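Local coordinates for uncharacterized protein (Legionella pneumophila subsp. pneumophila, PDB 5T2X) that is of unknown function but folds as a predominantly helical, strand-free monomer of the DUF5630 family, at residues L120-L123 and K124-A127; Y143-Y146 and K147-L150; K17-N20 and I21-L25; A63-A66 and D67-R70; T253-N256 and K257-K261. All coordinates share one frame; numbering follows the deposited sequence.

Interaction 1 (L120-L123 and K124-A127); sequences LEFL and KKSA
Two turns of the alpha helix 117-128 meet here, Phe122 and Lys125, three residues apart, touching along its flank while the backbone closes four i to i+4 bonds. The Phe122 ring and the aliphatic part of Lys125 approach obliquely, CD1 of Phe122 lying 4.4 Å from CD of Lys125. Lys125 starts with CG beside its own backbone N and anti to the carbonyl carbon (chi1 -61°), which brings CG to 3.2 Å from Glu121 O; further bends at chi3 and chi4 turn the ammonium to Glu51, with which NZ forms a salt bridge. Lys124 instead runs straight beyond CG, its CG resting 3.3 Å from Leu120 O. In this regular helix the shortest of the four bonds joins Ala127 N to Leu123 O at 2.7 Å, and Ser126 N reaches Phe122 O at 2.8 Å. Ser126 is buried, and OG, set anti to the backbone N (chi1 -177°), is satisfied by a hydrogen bond with Gly97 O on helix 91-111. That same helix receives the Phe122 side chain at Gln103 and Cys107, whereas Leu120, Leu123 and Ala127 pack on Trp141, Ser137 and Tyr135 of helix 132-147.

Interaction 2 (Y143-Y146 and K147-L150); sequences YEKY and KMGL
Lys147 N gives its hydrogen to Tyr143 O over 2.7 Å, the shortest bond in the last turn of helix 132-147, which ends here in a Schellman motif. Met148 N still bonds Glu144 O, but the pattern then changes: Leu150 N reaches back to Lys145 O at 3.1 Å, and Gly149 N meets Tyr146 O from above the carbonyl plane, 65° out of it. Gly149 has phi 130°, at which a CB would be pressed against the carbonyl O of Met148, so the turn suits a residue without a side chain. The chain then doubles back far enough for Leu150 O to approach the Tyr146 ring at its edge, in the ring plane, and to make a CA-H...O contact with Tyr146 CA at 3.2 Å. Tyr146 itself packs on Tyr153 and Leu183, and Tyr143 OH is hydrogen-bonded with Asn182 O. On the outer surface, Glu144 and Lys147 lie side by side, though OE1 of Glu144 and NZ of Lys147 remain 4.8 Å apart. Lys145 and selenomethionine Met148 also run alongside each other; Lys145 bends at chi2 (-86°), and its CD sits 3.5 Å from CE of Met148.

Interaction 3 (K17-N20 and I21-L25); sequences KKIN and IIENL
Contacts between successive turns of the N-terminal helix 15-27, far from the centre of the chain, join Ile19 and Asn20 to Glu23 and Asn24. The alpha-helical bond from Glu23 N to Ile19 O is 2.9 Å long and lies in the carbonyl plane, whereas Asn24 N approaches Asn20 O from above the plane of the Asn20 carbonyl. Two residues before Glu23 the pattern is looser: Ile21 N is shared between Lys17 O and Lys18 O, both bonds weak. The side chain of Glu23 rises from the same turn with CG beside its backbone N (chi1 -79°) and then extends, passing obliquely over the Ile19 branch, so that OE2 lies 3.5 Å from Ile19 CG2. That oxygen is hydrogen-bonded with Ser53 OG, at the junction of helices 43-52 and 54-60. Ile19 and Ile22 are buried against Tyr49 of helix 43-52, and Ile22 also touches Leu38 and Ile56. Asn20 points the same way as Glu23, the amide and carboxylate planes turned 62° apart and Asn20 OD1 standing 3.8 Å from Glu23 OE1. On the exposed flank Ile21 leans back along the helix, its CG1 packed 3.2 Å from Lys17 O.

Interaction 4 (A63-A66 and D67-R70); sequences AEQA and DIWR
The Trp69 indole has CA of Ala66 at its edge, near the ring plane, while Gln65 O approaches obliquely, 3.7 Å from Trp69 CD1. The second flat group, the Arg70 guanidinium, is met obliquely by the Ala66 methyl, with NH1 of Arg70 3.3 Å from CB of Ala66. Both belong to the first turn of helix 66-76, which is entered from a short 3-10 segment, residues 63-65. The change of helix type is visible in the bonding. Ile68 N binds Gln65 O, three residues back, from well above the carbonyl plane (60° out of it), and Ala66 O then takes two donors: Arg70 N at 3.1 Å, in the carbonyl plane, and Trp69 N in a weak bond.

Several polar side-chain atoms find partners in other parts of the chain. Trp69 NE1 is hydrogen-bonded to Cys60 O and Gln65 NE2 to Phe59 O, both carbonyls near the end of helix 54-60, and Arg70 NE forms a salt bridge with Glu85. Asp67 has CG between its backbone N and carbonyl carbon (chi1 63°), which swings OD1 back to 2.9 Å from Glu64 O. Two acceptors would probably repel at that distance, but Lys35 NZ joins them, as a salt bridge to OD1 and a hydrogen bond to Glu64 O. The indole also packs on Val91 and Lys96 of helix 91-111. Beside the polar groups, Gln65 and Ile68 point the same way, CG of Gln65 lying 3.8 Å from CD1 of Ile68.

Interaction 5 (T253-N256 and K257-K261); sequences TLLN and KIYDK
Tyr259 leans back over Leu255 one turn earlier, and its atoms follow the carbonyl of that residue outward. CB lies 3.5 Å from Leu255 O, CG passes a little farther off, and CD1 comes to 3.1 Å from the same oxygen, which sits at the edge of the ring, in its plane. Farther out, CE1 of Tyr259 leaves the carbonyl for the Leu255 side chain, an apolar contact with CD2 of Leu255 at 4.3 Å. Leu255 O is at the same time the acceptor for Tyr259 N, in a bond of 2.8 Å that is almost straight at the hydrogen (171°) and runs nearly along the C=O axis. The neighbouring alpha-helical bonds are less direct: Ile258 N reaches Leu254 O with a modest tilt, and Asp260 N approaches Asn256 O from above the carbonyl plane.

Asp260 has CG beside its backbone N (chi1 -73°), which places OD1 only 2.9 Å from Asn256 O. Both are acceptors, and no bond joins them; the proximity is probably somewhat unfavourable. Ile258 takes a similar first torsion, and its CG1 rests 3.2 Å from Leu254 O on the inward flank. These residues form the early part of the C-terminal helix 252-272. Leu255 and Ile258 pack on Leu198, and Leu254 on Gln195, all on helix 191-207; Tyr259 touches Leu202 of that helix and Ile241 of helix 237-248, where Ile245 also meets Leu255.

In the fold
All five contacts are local, within or at the ends of single helices, and none touches another. Interaction 1 lies nearest the centre of the chain and is partly buried, as are interactions 3 and 4; interactions 2 and 5 are surface contacts. Helix 117-128 of interaction 1 is followed directly by helix 132-147, whose end forms interaction 2. Interactions 1 and 4 both pack against helix 91-111. Buried polar side chains find backbone partners elsewhere in interactions 1 and 4 (Ser126 with Gly97, Trp69 with Cys60), while interactions 2 and 5 rest mainly on backbone bonds and aliphatic or aromatic packing. Interactions 1, 3 and 5 join successive turns within a helix, interaction 5 near its start, whereas 2 finishes a helix and 4 begins one.

Interaction 1 (L120-L123 and K124-A127)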
loop_
_atom_site.group_PDB
_atom_site.type_symbol
_atom_site.label_atom_id
_atom_site.label_comp_id
_atom_site.label_asym_id
_atom_site.label_seq_id
_atom_site.Cartn_x
_atom_site.Cartn_y
_atom_site.Cartn_z
ATOM N N LEU A 120 -7.772 12.972 -5.008
ATOM C CA LEU A 120 -8.325 11.645 -5.266
ATOM C C LEU A 120 -7.756 11.051 -6.546
ATOM O O LEU A 120 -7.527 9.838 -6.628
ATOM C CB LEU A 120 -9.851 11.718 -5.339
ATOM C CG LEU A 120 -10.591 11.909 -4.013
ATOM C CD1 LEU A 120 -12.073 12.164 -4.251
ATOM C CD2 LEU A 120 -10.393 10.694 -3.122
ATOM N N GLU A 121 -7.518 11.891 -7.554
ATOM C CA GLU A 121 -6.968 11.399 -8.811
ATOM C C GLU A 121 -5.558 10.856 -8.619
ATOM O O GLU A 121 -5.208 9.809 -9.175
ATOM C CB GLU A 121 -6.992 12.515 -9.855
ATOM C CG GLU A 121 -6.597 12.089 -11.257
ATOM C CD GLU A 121 -7.039 13.088 -12.310
ATOM O OE1 GLU A 121 -8.263 13.302 -12.453
ATOM O OE2 GLU A 121 -6.165 13.670 -12.988
ATOM N N PHE A 122 -4.734 11.546 -7.825
ATOM C CA PHE A 122 -3.395 11.039 -7.549
ATOM C C PHE A 122 -3.429 9.855 -6.590
ATOM O O PHE A 122 -2.597 8.948 -6.700
ATOM C CB PHE A 122 -2.508 12.148 -6.984
ATOM C CG PHE A 122 -1.905 13.038 -8.030
ATOM C CD1 PHE A 122 -0.972 12.543 -8.927
ATOM C CD2 PHE A 122 -2.259 14.373 -8.111
ATOM C CE1 PHE A 122 -0.409 13.362 -9.891
ATOM C CE2 PHE A 122 -1.701 15.199 -9.073
ATOM C CZ PHE A 122 -0.774 14.692 -9.963
ATOM N N LEU A 123 -4.375 9.842 -5.646
ATOM C CA LEU A 123 -4.480 8.710 -4.730
ATOM C C LEU A 123 -4.794 7.423 -5.481
ATOM O O LEU A 123 -4.273 6.355 -5.141
ATOM C CB LEU A 123 -5.544 8.989 -3.668
ATOM C CG LEU A 123 -5.160 9.937 -2.530
ATOM C CD1 LEU A 123 -6.322 10.111 -1.565
ATOM C CD2 LEU A 123 -3.929 9.432 -1.794
ATOM N N LYS A 124 -5.634 7.508 -6.517
ATOM C CA LYS A 124 -5.992 6.319 -7.279
ATOM C C LYS A 124 -4.859 5.867 -8.190
ATOM O O LYS A 124 -4.685 4.661 -8.400
ATOM C CB LYS A 124 -7.267 6.579 -8.084
ATOM C CG LYS A 124 -8.499 6.739 -7.205
ATOM C CD LYS A 124 -9.757 7.005 -8.010
ATOM C CE LYS A 124 -10.962 7.152 -7.093
ATOM N NZ LYS A 124 -12.208 7.467 -7.844
ATOM N N LYS A 125 -4.082 6.805 -8.738
ATOM C CA LYS A 125 -2.875 6.418 -9.459
ATOM C C LYS A 125 -1.860 5.790 -8.514
ATOM O O LYS A 125 -1.155 4.845 -8.885
ATOM C CB LYS A 125 -2.273 7.628 -10.172
ATOM C CG LYS A 125 -3.195 8.265 -11.200
ATOM C CD LYS A 125 -2.609 9.557 -11.745
ATOM C CE LYS A 125 -1.334 9.301 -12.531
ATOM N NZ LYS A 125 -1.577 8.442 -13.722
ATOM N N SER A 126 -1.779 6.303 -7.284
ATOM C CA SER A 126 -0.903 5.700 -6.287
ATOM C C SER A 126 -1.402 4.319 -5.881
ATOM O O SER A 126 -0.605 3.390 -5.709
ATOM C CB SER A 126 -0.794 6.617 -5.069
ATOM O OG SER A 126 0.097 6.087 -4.105
ATOM N N ALA A 127 -2.721 4.164 -5.732
ATOM C CA ALA A 127 -3.282 2.858 -5.403
ATOM C C ALA A 127 -3.155 1.882 -6.564
ATOM O O ALA A 127 -3.090 0.667 -6.345
ATOM C CB ALA A 127 -4.746 3.000 -4.991
#

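Interaction 2 (Y143-Y146 and K147-L150)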
loop_
_atom_site.group_PDB
_atom_site.type_symbol
_atom_site.label_atom_id
_atom_site.label_comp_id
_atom_site.label_asym_id
_atom_site.label_seq_id
_atom_site.Cartn_x
_atom_site.Cartn_y
_atom_site.Cartn_z
ATOM N N TYR A 143 -14.623 5.590 4.027
ATOM C CA TYR A 143 -15.298 5.409 5.309
ATOM C C TYR A 143 -16.076 6.657 5.703
ATOM O O TYR A 143 -17.201 6.560 6.206
ATOM C CB TYR A 143 -14.290 5.043 6.397
ATOM C CG TYR A 143 -14.925 4.886 7.760
ATOM C CD1 TYR A 143 -15.675 3.758 8.069
ATOM C CD2 TYR A 143 -14.783 5.866 8.734
ATOM C CE1 TYR A 143 -16.263 3.608 9.311
ATOM C CE2 TYR A 143 -15.365 5.723 9.982
ATOM C CZ TYR A 143 -16.104 4.593 10.264
ATOM O OH TYR A 143 -16.688 4.441 11.501
ATOM N N GLU A 144 -15.491 7.838 5.491
ATOM C CA GLU A 144 -16.205 9.074 5.796
ATOM C C GLU A 144 -17.405 9.257 4.876
ATOM O O GLU A 144 -18.439 9.785 5.298
ATOM C CB GLU A 144 -15.256 10.268 5.699
ATOM C CG GLU A 144 -14.130 10.248 6.725
ATOM C CD GLU A 144 -14.636 10.290 8.158
ATOM O OE1 GLU A 144 -15.702 10.897 8.402
ATOM O OE2 GLU A 144 -13.969 9.713 9.041
ATOM N N LYS A 145 -17.284 8.830 3.615
ATOM C CA LYS A 145 -18.438 8.820 2.721
ATOM C C LYS A 145 -19.525 7.895 3.255
ATOM O O LYS A 145 -20.710 8.247 3.267
ATOM C CB LYS A 145 -18.013 8.384 1.317
ATOM C CG LYS A 145 -17.093 9.355 0.599
ATOM C CD LYS A 145 -17.880 10.419 -0.134
ATOM C CE LYS A 145 -16.961 11.373 -0.875
ATOM N NZ LYS A 145 -17.723 12.429 -1.596
ATOM N N TYR A 146 -19.132 6.700 3.697
ATOM C CA TYR A 146 -20.092 5.765 4.270
ATOM C C TYR A 146 -20.683 6.309 5.563
ATOM O O TYR A 146 -21.886 6.167 5.814
ATOM C CB TYR A 146 -19.415 4.413 4.505
ATOM C CG TYR A 146 -20.245 3.414 5.280
ATOM C CD1 TYR A 146 -21.463 2.964 4.790
ATOM C CD2 TYR A 146 -19.797 2.904 6.491
ATOM C CE1 TYR A 146 -22.220 2.046 5.492
ATOM C CE2 TYR A 146 -20.545 1.985 7.199
ATOM C CZ TYR A 146 -21.755 1.559 6.695
ATOM O OH TYR A 146 -22.502 0.645 7.395
ATOM N N LYS A 147 -19.855 6.956 6.386
ATOM C CA LYS A 147 -20.321 7.461 7.673
ATOM C C LYS A 147 -21.359 8.567 7.510
ATOM O O LYS A 147 -22.271 8.680 8.335
ATOM C CB LYS A 147 -19.133 7.962 8.493
ATOM C CG LYS A 147 -19.474 8.396 9.907
ATOM C CD LYS A 147 -18.225 8.853 10.646
ATOM C CE LYS A 147 -18.543 9.279 12.068
ATOM N NZ LYS A 147 -17.327 9.764 12.778
HETATM N N MSE A 148 -21.249 9.379 6.462
HETATM C CA MSE A 148 -22.177 10.491 6.288
HETATM C C MSE A 148 -23.456 10.076 5.560
HETATM O O MSE A 148 -24.324 10.912 5.308
HETATM C CB MSE A 148 -21.503 11.649 5.544
HETATM C CG MSE A 148 -21.280 11.422 4.061
HETATM SE SE MSE A 148 -20.609 13.037 3.186
HETATM C CE MSE A 148 -20.423 12.348 1.377
ATOM N N GLY A 149 -23.576 8.793 5.219
ATOM C CA GLY A 149 -24.842 8.285 4.724
ATOM C C GLY A 149 -24.818 7.480 3.438
ATOM O O GLY A 149 -25.824 6.854 3.088
ATOM N N LEU A 150 -23.698 7.483 2.719
ATOM C CA LEU A 150 -23.605 6.758 1.451
ATOM C C LEU A 150 -23.271 5.300 1.751
ATOM O O LEU A 150 -22.109 4.944 1.958
ATOM C CB LEU A 150 -22.569 7.404 0.539
ATOM C CG LEU A 150 -22.830 8.876 0.209
ATOM C CD1 LEU A 150 -21.819 9.401 -0.801
ATOM C CD2 LEU A 150 -24.249 9.072 -0.302
#

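Interaction 3 (K17-N20 and I21-L25)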
loop_
_atom_site.group_PDB
_atom_site.type_symbol
_atom_site.label_atom_id
_atom_site.label_comp_id
_atom_site.label_asym_id
_atom_site.label_seq_id
_atom_site.Cartn_x
_atom_site.Cartn_y
_atom_site.Cartn_z
ATOM N N LYS A 17 9.198 14.524 -29.416
ATOM C CA LYS A 17 10.509 14.225 -29.978
ATOM C C LYS A 17 11.416 13.572 -28.941
ATOM O O LYS A 17 12.129 12.611 -29.251
ATOM C CB LYS A 17 11.148 15.502 -30.527
ATOM C CG LYS A 17 12.490 15.275 -31.203
ATOM C CD LYS A 17 12.355 14.344 -32.398
ATOM C CE LYS A 17 13.715 13.915 -32.923
ATOM N NZ LYS A 17 14.569 15.084 -33.264
ATOM N N LYS A 18 11.393 14.071 -27.703
ATOM C CA LYS A 18 12.266 13.525 -26.668
ATOM C C LYS A 18 11.897 12.091 -26.312
ATOM O O LYS A 18 12.781 11.292 -25.984
ATOM C CB LYS A 18 12.227 14.418 -25.428
ATOM C CG LYS A 18 12.931 15.753 -25.623
ATOM C CD LYS A 18 12.575 16.747 -24.529
ATOM C CE LYS A 18 13.194 18.107 -24.814
ATOM N NZ LYS A 18 12.749 19.141 -23.840
ATOM N N ILE A 19 10.610 11.742 -26.374
ATOM C CA ILE A 19 10.209 10.362 -26.118
ATOM C C ILE A 19 10.712 9.447 -27.227
ATOM O O ILE A 19 11.190 8.337 -26.965
ATOM C CB ILE A 19 8.680 10.270 -25.952
ATOM C CG1 ILE A 19 8.238 10.998 -24.682
ATOM C CG2 ILE A 19 8.228 8.819 -25.913
ATOM C CD1 ILE A 19 6.751 10.911 -24.413
ATOM N N ASN A 20 10.623 9.901 -28.481
ATOM C CA ASN A 20 11.099 9.107 -29.608
ATOM C C ASN A 20 12.606 8.887 -29.569
ATOM O O ASN A 20 13.091 7.911 -30.153
ATOM C CB ASN A 20 10.712 9.775 -30.929
ATOM C CG ASN A 20 9.211 9.868 -31.121
ATOM O OD1 ASN A 20 8.454 9.058 -30.586
ATOM N ND2 ASN A 20 8.775 10.859 -31.889
ATOM N N ILE A 21 13.354 9.767 -28.902
ATOM C CA ILE A 21 14.801 9.590 -28.811
ATOM C C ILE A 21 15.131 8.366 -27.966
ATOM O O ILE A 21 15.976 7.542 -28.340
ATOM C CB ILE A 21 15.464 10.860 -28.250
ATOM C CG1 ILE A 21 15.288 12.029 -29.220
ATOM C CG2 ILE A 21 16.937 10.606 -27.970
ATOM C CD1 ILE A 21 15.692 13.361 -28.635
ATOM N N ILE A 22 14.466 8.222 -26.820
ATOM C CA ILE A 22 14.723 7.067 -25.964
ATOM C C ILE A 22 14.081 5.814 -26.550
ATOM O O ILE A 22 14.632 4.711 -26.446
ATOM C CB ILE A 22 14.239 7.342 -24.529
ATOM C CG1 ILE A 22 14.894 8.612 -23.986
ATOM C CG2 ILE A 22 14.564 6.166 -23.621
ATOM C CD1 ILE A 22 14.649 8.841 -22.513
ATOM N N GLU A 23 12.913 5.964 -27.180
ATOM C CA GLU A 23 12.256 4.822 -27.813
ATOM C C GLU A 23 13.147 4.193 -28.877
ATOM O O GLU A 23 13.300 2.967 -28.930
ATOM C CB GLU A 23 10.925 5.249 -28.430
ATOM C CG GLU A 23 9.781 5.397 -27.449
ATOM C CD GLU A 23 8.453 5.571 -28.156
ATOM O OE1 GLU A 23 8.422 5.434 -29.397
ATOM O OE2 GLU A 23 7.442 5.844 -27.477
ATOM N N ASN A 24 13.740 5.020 -29.739
ATOM C CA ASN A 24 14.558 4.490 -30.825
ATOM C C ASN A 24 15.838 3.853 -30.297
ATOM O O ASN A 24 16.294 2.836 -30.832
ATOM C CB ASN A 24 14.877 5.593 -31.833
ATOM C CG ASN A 24 13.638 6.108 -32.544
ATOM O OD1 ASN A 24 12.596 5.450 -32.554
ATOM N ND2 ASN A 24 13.746 7.288 -33.145
ATOM N N LEU A 25 16.427 4.430 -29.246
ATOM C CA LEU A 25 17.616 3.829 -28.647
ATOM C C LEU A 25 17.327 2.421 -28.143
ATOM O O LEU A 25 18.168 1.524 -28.268
ATOM C CB LEU A 25 18.137 4.709 -27.510
ATOM C CG LEU A 25 18.762 6.048 -27.903
ATOM C CD1 LEU A 25 19.159 6.840 -26.665
ATOM C CD2 LEU A 25 19.959 5.831 -28.815
#

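Interaction 4 (A63-A66 and D67-R70)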
loop_
_atom_site.group_PDB
_atom_site.type_symbol
_atom_site.label_atom_id
_atom_site.label_comp_id
_atom_site.label_asym_id
_atom_site.label_seq_id
_atom_site.Cartn_x
_atom_site.Cartn_y
_atom_site.Cartn_z
ATOM N N ALA A 63 14.682 -6.561 -15.315
ATOM C CA ALA A 63 15.454 -6.718 -14.086
ATOM C C ALA A 63 16.654 -5.778 -14.047
ATOM O O ALA A 63 16.937 -5.168 -13.010
ATOM C CB ALA A 63 15.906 -8.169 -13.932
ATOM N N GLU A 64 17.372 -5.648 -15.164
ATOM C CA GLU A 64 18.578 -4.829 -15.179
ATOM C C GLU A 64 18.287 -3.334 -15.145
ATOM O O GLU A 64 19.231 -2.544 -15.050
ATOM C CB GLU A 64 19.434 -5.165 -16.405
ATOM C CG GLU A 64 18.717 -5.039 -17.741
ATOM C CD GLU A 64 17.928 -6.282 -18.111
ATOM O OE1 GLU A 64 17.906 -7.239 -17.308
ATOM O OE2 GLU A 64 17.332 -6.303 -19.207
ATOM N N GLN A 65 17.020 -2.926 -15.213
ATOM C CA GLN A 65 16.645 -1.522 -15.116
ATOM C C GLN A 65 16.098 -1.153 -13.744
ATOM O O GLN A 65 15.664 -0.013 -13.545
ATOM C CB GLN A 65 15.627 -1.169 -16.202
ATOM C CG GLN A 65 16.260 -0.720 -17.510
ATOM C CD GLN A 65 17.094 -1.805 -18.161
ATOM O OE1 GLN A 65 18.324 -1.764 -18.124
ATOM N NE2 GLN A 65 16.428 -2.781 -18.766
ATOM N N ALA A 66 16.119 -2.088 -12.792
ATOM C CA ALA A 66 15.631 -1.815 -11.446
ATOM C C ALA A 66 16.486 -0.788 -10.714
ATOM O O ALA A 66 15.984 -0.115 -9.806
ATOM C CB ALA A 66 15.567 -3.116 -10.642
ATOM N N ASP A 67 17.764 -0.656 -11.076
ATOM C CA ASP A 67 18.610 0.349 -10.440
ATOM C C ASP A 67 18.173 1.766 -10.781
ATOM O O ASP A 67 18.479 2.695 -10.025
ATOM C CB ASP A 67 20.068 0.144 -10.845
ATOM C CG ASP A 67 20.284 0.327 -12.330
ATOM O OD1 ASP A 67 20.013 -0.626 -13.087
ATOM O OD2 ASP A 67 20.724 1.423 -12.739
ATOM N N ILE A 68 17.481 1.951 -11.908
ATOM C CA ILE A 68 16.928 3.260 -12.233
ATOM C C ILE A 68 15.949 3.700 -11.154
ATOM O O ILE A 68 15.955 4.858 -10.720
ATOM C CB ILE A 68 16.260 3.228 -13.621
ATOM C CG1 ILE A 68 17.278 2.864 -14.703
ATOM C CG2 ILE A 68 15.594 4.565 -13.924
ATOM C CD1 ILE A 68 16.686 2.790 -16.095
ATOM N N TRP A 69 15.108 2.775 -10.689
ATOM C CA TRP A 69 14.114 3.103 -9.676
ATOM C C TRP A 69 14.730 3.190 -8.285
ATOM O O TRP A 69 14.308 4.020 -7.472
ATOM C CB TRP A 69 12.986 2.071 -9.701
ATOM C CG TRP A 69 12.336 1.943 -11.048
ATOM C CD1 TRP A 69 12.501 0.928 -11.946
ATOM C CD2 TRP A 69 11.428 2.870 -11.655
ATOM N NE1 TRP A 69 11.746 1.162 -13.070
ATOM C CE2 TRP A 69 11.080 2.349 -12.917
ATOM C CE3 TRP A 69 10.874 4.089 -11.253
ATOM C CZ2 TRP A 69 10.203 3.004 -13.779
ATOM C CZ3 TRP A 69 10.005 4.738 -12.110
ATOM C CH2 TRP A 69 9.678 4.195 -13.359
ATOM N N ARG A 70 15.725 2.345 -7.990
ATOM C CA ARG A 70 16.350 2.377 -6.671
ATOM C C ARG A 70 17.060 3.698 -6.420
ATOM O O ARG A 70 17.090 4.178 -5.281
ATOM C CB ARG A 70 17.331 1.216 -6.515
ATOM C CG ARG A 70 16.660 -0.135 -6.405
ATOM C CD ARG A 70 17.606 -1.187 -5.856
ATOM N NE ARG A 70 16.929 -2.473 -5.732
ATOM C CZ ARG A 70 16.840 -3.362 -6.715
ATOM N NH1 ARG A 70 17.392 -3.104 -7.891
ATOM N NH2 ARG A 70 16.201 -4.508 -6.522
#

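Interaction 5 (T253-N256 and K257-K261)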
loop_
_atom_site.group_PDB
_atom_site.type_symbol
_atom_site.label_atom_id
_atom_site.label_comp_id
_atom_site.label_asym_id
_atom_site.label_seq_id
_atom_site.Cartn_x
_atom_site.Cartn_y
_atom_site.Cartn_z
ATOM N N THR A 253 -17.133 -20.770 20.953
ATOM C CA THR A 253 -17.190 -21.791 19.911
ATOM C C THR A 253 -16.551 -21.297 18.621
ATOM O O THR A 253 -15.854 -22.054 17.935
ATOM C CB THR A 253 -18.640 -22.206 19.663
ATOM O OG1 THR A 253 -19.243 -22.606 20.900
ATOM C CG2 THR A 253 -18.700 -23.365 18.676
ATOM N N LEU A 254 -16.771 -20.029 18.277
ATOM C CA LEU A 254 -16.225 -19.458 17.054
ATOM C C LEU A 254 -14.761 -19.059 17.184
ATOM O O LEU A 254 -14.119 -18.801 16.162
ATOM C CB LEU A 254 -17.048 -18.240 16.623
ATOM C CG LEU A 254 -18.316 -18.475 15.796
ATOM C CD1 LEU A 254 -19.394 -19.198 16.594
ATOM C CD2 LEU A 254 -18.845 -17.156 15.254
ATOM N N LEU A 255 -14.222 -19.005 18.405
ATOM C CA LEU A 255 -12.830 -18.600 18.585
ATOM C C LEU A 255 -11.878 -19.594 17.932
ATOM O O LEU A 255 -10.964 -19.205 17.196
ATOM C CB LEU A 255 -12.513 -18.448 20.073
ATOM C CG LEU A 255 -12.993 -17.166 20.756
ATOM C CD1 LEU A 255 -12.559 -17.147 22.212
ATOM C CD2 LEU A 255 -12.468 -15.940 20.026
ATOM N N ASN A 256 -12.077 -20.891 18.194
ATOM C CA ASN A 256 -11.202 -21.905 17.613
ATOM C C ASN A 256 -11.267 -21.898 16.093
ATOM O O ASN A 256 -10.259 -22.163 15.427
ATOM C CB ASN A 256 -11.569 -23.288 18.153
ATOM C CG ASN A 256 -11.274 -23.434 19.632
ATOM O OD1 ASN A 256 -10.260 -22.940 20.126
ATOM N ND2 ASN A 256 -12.165 -24.109 20.350
ATOM N N LYS A 257 -12.435 -21.593 15.525
ATOM C CA LYS A 257 -12.547 -21.518 14.074
ATOM C C LYS A 257 -11.771 -20.328 13.523
ATOM O O LYS A 257 -11.126 -20.433 12.473
ATOM C CB LYS A 257 -14.020 -21.439 13.667
ATOM C CG LYS A 257 -14.258 -21.498 12.165
ATOM C CD LYS A 257 -13.798 -22.825 11.575
ATOM C CE LYS A 257 -14.520 -24.000 12.219
ATOM N NZ LYS A 257 -15.997 -23.916 12.041
ATOM N N ILE A 258 -11.812 -19.193 14.224
ATOM C CA ILE A 258 -11.111 -18.002 13.753
ATOM C C ILE A 258 -9.605 -18.166 13.913
ATOM O O ILE A 258 -8.830 -17.802 13.020
ATOM C CB ILE A 258 -11.633 -16.755 14.492
ATOM C CG1 ILE A 258 -13.109 -16.522 14.162
ATOM C CG2 ILE A 258 -10.804 -15.531 14.134
ATOM C CD1 ILE A 258 -13.725 -15.349 14.894
ATOM N N TYR A 259 -9.165 -18.719 15.047
ATOM C CA TYR A 259 -7.737 -18.941 15.257
ATOM C C TYR A 259 -7.173 -19.920 14.234
ATOM O O TYR A 259 -6.038 -19.759 13.771
ATOM C CB TYR A 259 -7.485 -19.449 16.677
ATOM C CG TYR A 259 -7.318 -18.362 17.716
ATOM C CD1 TYR A 259 -8.418 -17.803 18.351
ATOM C CD2 TYR A 259 -6.055 -17.904 18.073
ATOM C CE1 TYR A 259 -8.269 -16.813 19.306
ATOM C CE2 TYR A 259 -5.895 -16.914 19.026
ATOM C CZ TYR A 259 -7.005 -16.373 19.639
ATOM O OH TYR A 259 -6.853 -15.387 20.589
ATOM N N ASP A 260 -7.951 -20.940 13.867
ATOM C CA ASP A 260 -7.482 -21.905 12.878
ATOM C C ASP A 260 -7.421 -21.287 11.487
ATOM O O ASP A 260 -6.493 -21.566 10.719
ATOM C CB ASP A 260 -8.381 -23.142 12.881
ATOM C CG ASP A 260 -8.175 -24.011 14.109
ATOM O OD1 ASP A 260 -7.662 -23.496 15.126
ATOM O OD2 ASP A 260 -8.528 -25.207 14.056
ATOM N N LYS A 261 -8.401 -20.446 11.143
ATOM C CA LYS A 261 -8.373 -19.778 9.846
ATOM C C LYS A 261 -7.203 -18.807 9.751
ATOM O O LYS A 261 -6.565 -18.697 8.698
ATOM C CB LYS A 261 -9.695 -19.052 9.595
ATOM C CG LYS A 261 -10.871 -19.973 9.303
ATOM C CD LYS A 261 -12.173 -19.194 9.191
ATOM C CE LYS A 261 -12.106 -18.152 8.084
ATOM N NZ LYS A 261 -13.369 -17.369 7.980
#